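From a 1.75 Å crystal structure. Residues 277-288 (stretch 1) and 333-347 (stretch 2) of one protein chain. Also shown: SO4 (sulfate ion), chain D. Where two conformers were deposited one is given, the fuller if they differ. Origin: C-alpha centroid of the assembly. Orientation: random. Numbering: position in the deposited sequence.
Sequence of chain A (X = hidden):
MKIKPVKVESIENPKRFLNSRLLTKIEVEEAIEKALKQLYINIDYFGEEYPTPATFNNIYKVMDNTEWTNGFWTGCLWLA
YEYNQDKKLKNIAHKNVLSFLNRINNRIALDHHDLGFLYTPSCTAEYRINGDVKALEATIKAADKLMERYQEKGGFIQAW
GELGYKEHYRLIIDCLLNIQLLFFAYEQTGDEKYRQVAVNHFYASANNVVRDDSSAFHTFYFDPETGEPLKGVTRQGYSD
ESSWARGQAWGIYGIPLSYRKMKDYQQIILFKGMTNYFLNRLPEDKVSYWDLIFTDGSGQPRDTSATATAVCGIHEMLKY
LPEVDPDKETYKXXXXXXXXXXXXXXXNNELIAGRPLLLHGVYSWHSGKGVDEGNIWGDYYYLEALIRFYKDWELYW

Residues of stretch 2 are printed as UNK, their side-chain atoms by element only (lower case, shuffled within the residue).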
# COMPACT_ATOMS: atom_id res chain seq x y z
N TYR A 277 15.87 4.14 -6.56
CA TYR A 277 16.52 3.77 -5.30
C TYR A 277 16.16 2.33 -4.92
O TYR A 277 17.03 1.53 -4.58
CB TYR A 277 16.09 4.75 -4.21
CG TYR A 277 16.74 4.51 -2.87
CD1 TYR A 277 17.88 5.22 -2.49
CD2 TYR A 277 16.19 3.60 -1.97
CE1 TYR A 277 18.47 5.01 -1.24
CE2 TYR A 277 16.77 3.38 -0.72
CZ TYR A 277 17.91 4.08 -0.37
OH TYR A 277 18.48 3.87 0.87
N PHE A 278 14.87 2.02 -5.01
CA PHE A 278 14.34 0.71 -4.68
C PHE A 278 14.89 -0.33 -5.65
O PHE A 278 15.46 -1.34 -5.22
CB PHE A 278 12.80 0.76 -4.73
CG PHE A 278 12.10 -0.46 -4.19
CD1 PHE A 278 11.80 -0.57 -2.83
CD2 PHE A 278 11.68 -1.47 -5.04
CE1 PHE A 278 11.13 -1.69 -2.32
CE2 PHE A 278 11.00 -2.60 -4.55
CZ PHE A 278 10.73 -2.70 -3.19
N LEU A 279 14.78 -0.06 -6.95
CA LEU A 279 15.23 -1.00 -7.97
C LEU A 279 16.70 -1.35 -7.81
O LEU A 279 17.08 -2.51 -7.93
CB LEU A 279 14.97 -0.46 -9.38
CG LEU A 279 13.50 -0.28 -9.79
CD1 LEU A 279 13.43 0.34 -11.19
CD2 LEU A 279 12.72 -1.59 -9.71
N ASN A 280 17.52 -0.33 -7.51
CA ASN A 280 18.97 -0.50 -7.37
C ASN A 280 19.38 -1.36 -6.18
O ASN A 280 20.51 -1.86 -6.12
CB ASN A 280 19.66 0.86 -7.31
CG ASN A 280 19.73 1.53 -8.66
OD1 ASN A 280 19.56 0.89 -9.69
ND2 ASN A 280 20.00 2.83 -8.67
N ARG A 281 18.45 -1.53 -5.24
CA ARG A 281 18.73 -2.29 -4.02
C ARG A 281 18.01 -3.64 -3.96
O ARG A 281 18.03 -4.32 -2.93
CB ARG A 281 18.47 -1.43 -2.79
CG ARG A 281 19.53 -0.35 -2.63
CD ARG A 281 19.06 0.83 -1.80
NE ARG A 281 20.08 1.89 -1.76
CZ ARG A 281 20.32 2.75 -2.75
NH1 ARG A 281 19.61 2.70 -3.88
NH2 ARG A 281 21.26 3.68 -2.61
N LEU A 282 17.39 -4.02 -5.08
CA LEU A 282 16.79 -5.35 -5.23
C LEU A 282 17.87 -6.41 -5.45
O LEU A 282 18.86 -6.15 -6.14
CB LEU A 282 15.81 -5.38 -6.40
CG LEU A 282 14.51 -4.57 -6.27
CD1 LEU A 282 13.70 -4.70 -7.55
CD2 LEU A 282 13.69 -4.99 -5.06
N PRO A 283 17.68 -7.62 -4.88
CA PRO A 283 18.62 -8.72 -5.09
C PRO A 283 18.40 -9.43 -6.43
O PRO A 283 17.59 -8.97 -7.25
CB PRO A 283 18.28 -9.67 -3.94
CG PRO A 283 16.81 -9.49 -3.77
CD PRO A 283 16.58 -8.01 -3.98
N GLU A 284 19.10 -10.55 -6.64
CA GLU A 284 19.07 -11.28 -7.91
C GLU A 284 17.66 -11.61 -8.42
O GLU A 284 17.39 -11.46 -9.61
CB GLU A 284 19.93 -12.55 -7.81
CG GLU A 284 20.46 -13.07 -9.15
CD GLU A 284 19.42 -13.81 -9.98
OE1 GLU A 284 18.53 -14.46 -9.39
OE2 GLU A 284 19.49 -13.73 -11.22
N ASP A 285 16.77 -12.08 -7.53
CA ASP A 285 15.41 -12.44 -7.94
C ASP A 285 14.43 -11.26 -7.95
O ASP A 285 13.23 -11.44 -8.13
CB ASP A 285 14.88 -13.63 -7.12
CG ASP A 285 14.49 -13.26 -5.68
OD1 ASP A 285 14.62 -12.09 -5.28
OD2 ASP A 285 14.04 -14.18 -4.95
N LYS A 286 14.97 -10.05 -7.74
CA LYS A 286 14.20 -8.79 -7.80
C LYS A 286 13.09 -8.66 -6.75
O LYS A 286 12.14 -7.90 -6.93
CB LYS A 286 13.65 -8.53 -9.22
CG LYS A 286 14.63 -8.80 -10.37
CD LYS A 286 15.92 -8.00 -10.26
CE LYS A 286 16.77 -8.13 -11.53
NZ LYS A 286 17.28 -9.53 -11.76
N VAL A 287 13.22 -9.40 -5.65
CA VAL A 287 12.27 -9.31 -4.55
C VAL A 287 12.98 -8.75 -3.31
O VAL A 287 13.89 -9.37 -2.78
CB VAL A 287 11.57 -10.67 -4.25
CG1 VAL A 287 10.73 -10.59 -2.98
CG2 VAL A 287 10.70 -11.08 -5.43
N SER A 288 12.53 -7.58 -2.88
CA SER A 288 13.17 -6.84 -1.80
C SER A 288 13.36 -7.67 -0.54
O SER A 288 12.45 -8.36 -0.09
CB SER A 288 12.32 -5.62 -1.44
OG SER A 288 11.02 -6.02 -1.05
N UNK A 333 9.49 -3.36 -17.77
CA UNK A 333 10.13 -4.65 -17.65
C UNK A 333 10.46 -4.97 -16.20
O UNK A 333 10.34 -6.13 -15.79
c UNK A 333 11.06 -6.46 -20.38
c UNK A 333 10.44 -4.19 -20.86
c UNK A 333 10.05 -4.56 -22.15
o UNK A 333 9.79 -6.26 -23.80
c UNK A 333 11.36 -4.73 -18.56
c UNK A 333 10.96 -5.13 -19.96
c UNK A 333 10.67 -6.84 -21.66
c UNK A 333 10.17 -5.88 -22.54
N UNK A 334 10.81 -3.95 -15.42
CA UNK A 334 11.07 -4.12 -13.99
C UNK A 334 9.85 -4.67 -13.25
O UNK A 334 9.97 -5.63 -12.50
c UNK A 334 11.54 -2.81 -13.35
N UNK A 335 8.68 -4.09 -13.47
CA UNK A 335 7.48 -4.57 -12.77
C UNK A 335 7.08 -5.99 -13.19
O UNK A 335 6.62 -6.77 -12.36
c UNK A 335 3.70 -2.59 -15.88
c UNK A 335 6.31 -3.58 -12.87
s UNK A 335 4.22 -2.42 -14.16
c UNK A 335 5.71 -3.43 -14.24
N UNK A 336 7.28 -6.32 -14.46
CA UNK A 336 7.07 -7.69 -14.95
C UNK A 336 8.00 -8.70 -14.28
O UNK A 336 7.54 -9.78 -13.88
c UNK A 336 5.96 -7.45 -17.22
c UNK A 336 4.39 -6.21 -18.13
n UNK A 336 4.10 -7.47 -18.38
c UNK A 336 7.22 -7.76 -16.47
c UNK A 336 5.06 -8.27 -17.81
n UNK A 336 5.51 -6.17 -17.43
N UNK A 337 9.28 -8.36 -14.16
CA UNK A 337 10.27 -9.24 -13.54
C UNK A 337 9.95 -9.47 -12.07
O UNK A 337 10.01 -10.61 -11.58
c UNK A 337 12.74 -9.74 -13.33
o UNK A 337 11.93 -8.20 -15.00
c UNK A 337 11.71 -8.67 -13.66
N UNK A 338 9.62 -8.39 -11.37
CA UNK A 338 9.29 -8.43 -9.95
C UNK A 338 8.03 -9.26 -9.70
O UNK A 338 8.02 -10.14 -8.84
c UNK A 338 9.79 -4.16 -7.69
c UNK A 338 9.12 -7.01 -9.41
s UNK A 338 10.07 -4.38 -9.44
c UNK A 338 10.40 -6.16 -9.48
N UNK A 339 6.98 -9.01 -10.48
CA UNK A 339 5.75 -9.77 -10.35
C UNK A 339 5.95 -11.24 -10.72
O UNK A 339 5.40 -12.13 -10.07
c UNK A 339 4.62 -9.13 -11.16
c UNK A 339 2.75 -9.77 -9.51
c UNK A 339 3.20 -9.69 -10.98
c UNK A 339 2.20 -8.88 -11.80
N UNK A 340 6.74 -11.49 -11.77
CA UNK A 340 7.06 -12.87 -12.16
C UNK A 340 7.69 -13.63 -10.99
O UNK A 340 7.28 -14.74 -10.68
c UNK A 340 7.73 -14.71 -16.87
c UNK A 340 8.00 -12.92 -13.37
c UNK A 340 9.29 -14.43 -14.97
n UNK A 340 7.32 -15.89 -16.42
n UNK A 340 8.64 -14.00 -16.21
c UNK A 340 8.37 -14.36 -13.76
n UNK A 340 7.21 -14.23 -17.99
N UNK A 341 8.68 -13.01 -10.34
CA UNK A 341 9.33 -13.62 -9.18
C UNK A 341 8.34 -13.89 -8.04
O UNK A 341 8.38 -14.95 -7.42
c UNK A 341 10.49 -12.76 -8.68
o UNK A 341 11.60 -12.90 -9.54
N UNK A 342 7.44 -12.94 -7.78
CA UNK A 342 6.42 -13.16 -6.75
C UNK A 342 5.57 -14.38 -7.08
O UNK A 342 5.37 -15.26 -6.24
c UNK A 342 5.24 -9.55 -5.81
c UNK A 342 6.88 -10.98 -4.57
c UNK A 342 5.56 -11.91 -6.54
c UNK A 342 6.24 -10.68 -5.94
N UNK A 343 5.09 -14.45 -8.32
CA UNK A 343 4.24 -15.55 -8.78
C UNK A 343 4.98 -16.89 -8.68
O UNK A 343 4.44 -17.86 -8.14
c UNK A 343 3.77 -15.33 -10.24
c UNK A 343 2.59 -13.63 -11.75
c UNK A 343 3.11 -16.60 -10.80
c UNK A 343 2.79 -14.16 -10.33
N UNK A 344 6.20 -16.91 -9.18
CA UNK A 344 6.92 -18.17 -9.40
C UNK A 344 7.67 -18.68 -8.17
O UNK A 344 7.92 -19.89 -8.04
c UNK A 344 8.20 -17.77 -13.08
o UNK A 344 7.73 -17.72 -14.24
c UNK A 344 7.89 -18.05 -10.57
o UNK A 344 9.43 -17.75 -12.84
c UNK A 344 7.22 -17.86 -11.92
N UNK A 345 8.02 -17.78 -7.26
CA UNK A 345 8.89 -18.15 -6.14
C UNK A 345 8.31 -17.88 -4.76
O UNK A 345 8.75 -18.48 -3.77
o UNK A 345 11.21 -19.98 -8.67
n UNK A 345 11.77 -19.98 -6.49
c UNK A 345 10.27 -17.48 -6.27
c UNK A 345 11.36 -19.37 -7.60
c UNK A 345 11.08 -17.88 -7.51
N UNK A 346 7.32 -16.99 -4.68
CA UNK A 346 6.83 -16.52 -3.38
C UNK A 346 5.34 -16.74 -3.11
O UNK A 346 4.89 -16.63 -1.97
c UNK A 346 10.73 -14.84 -1.70
c UNK A 346 7.23 -15.05 -3.17
c UNK A 346 9.50 -14.58 -4.17
c UNK A 346 10.89 -14.43 -4.06
c UNK A 346 9.36 -15.00 -1.82
c UNK A 346 8.72 -14.87 -3.05
c UNK A 346 11.49 -14.56 -2.82
o UNK A 346 12.85 -14.40 -2.68
N UNK A 347 4.58 -17.07 -4.16
CA UNK A 347 3.15 -17.30 -4.00
C UNK A 347 2.87 -18.65 -3.34
O UNK A 347 3.65 -19.60 -3.50
o UNK A 347 2.86 -18.20 -6.24
c UNK A 347 2.42 -17.20 -5.34
S SO4 D . 21.02 -9.05 -11.09
O1 SO4 D . 21.71 -8.04 -11.88
O2 SO4 D . 19.77 -8.52 -10.56
O3 SO4 D . 20.72 -10.21 -11.93
O4 SO4 D . 21.87 -9.46 -9.97

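Position 333 carries one carbon, then a six-carbon ring bearing an oxygen, and lies beyond reach of stretch 1: Tyr333. At 334 a single carbon points toward the other stretch, CB lying 4.0 Å from Leu279 CD2; this is Ala334, small where the two backbones run 8.0 Å apart, CA of Leu279 to CA of Ala334. Position 335 has an unbranched chain of two carbons, a sulfur and a carbon, directed away: Met335. Position 336 holds one carbon and a five-membered ring with two nitrogens, out of reach: His336.

At 337 the first carbon bears one oxygen and one carbon, which makes it Thr337. Its CG2 packs 3.6 Å from Lys286 CG, while OG1 turns back to its own helix, donating to Tyr333 O at 2.7 Å. Position 338 again shows two carbons, sulfur and carbon without a branch: Met338. Its CA-to-CB bond points sideways, but the flexible chain brings the end inward, with CE 3.7 Å from Phe278 CE2 near the ring plane and 3.9 Å from Leu282 CD1, and SD 3.9 Å from Leu279 CD2.

Position 339, four carbons forked at the second, faces away: Leu339. Position 340, three carbons, a nitrogen and a carbon with two more nitrogens, is Arg340, out of reach of stretch 1. At 341 one carbon carries one oxygen, 2.6 Å from the backbone O of Asp285: Ser341, whose OG donates that hydrogen bond. Position 342, four carbons forked at the second, is Leu342; its CD2 lies 3.9 Å from Val287 CG2.

Position 343 forks at its first carbon, one arm two carbons long: Ile343, out of reach. Position 344, three carbons ending in two oxygens, is Glu344, whose OE2 forms a salt bridge with Arg340 NH1 at 2.9 Å. Position 345, three carbons ending in an oxygen and a nitrogen, points toward stretch 1 without close contact: Gln345. At 346 a six-carbon ring bears an oxygen 2.6 Å from Asp285 OD2: Tyr346, with OH as donor. Val287 CG1 sits over its face, 4.2 Å from the ring centroid. Position 347, one carbon and one oxygen, is Ser347, out of reach.

The rule is a helix presenting one side to a helix end and the following turn. Met338 fills the apolar space, and Val287 extends the packing to Leu342 and Tyr346. Two hydroxyls fix the turn at Asp285, one through its backbone and one through its carboxylate, whose OD1 also accepts from Val287 N at 3.1 Å.

Stretch 2 (333-347) YAMHTMLRSLIEQYS
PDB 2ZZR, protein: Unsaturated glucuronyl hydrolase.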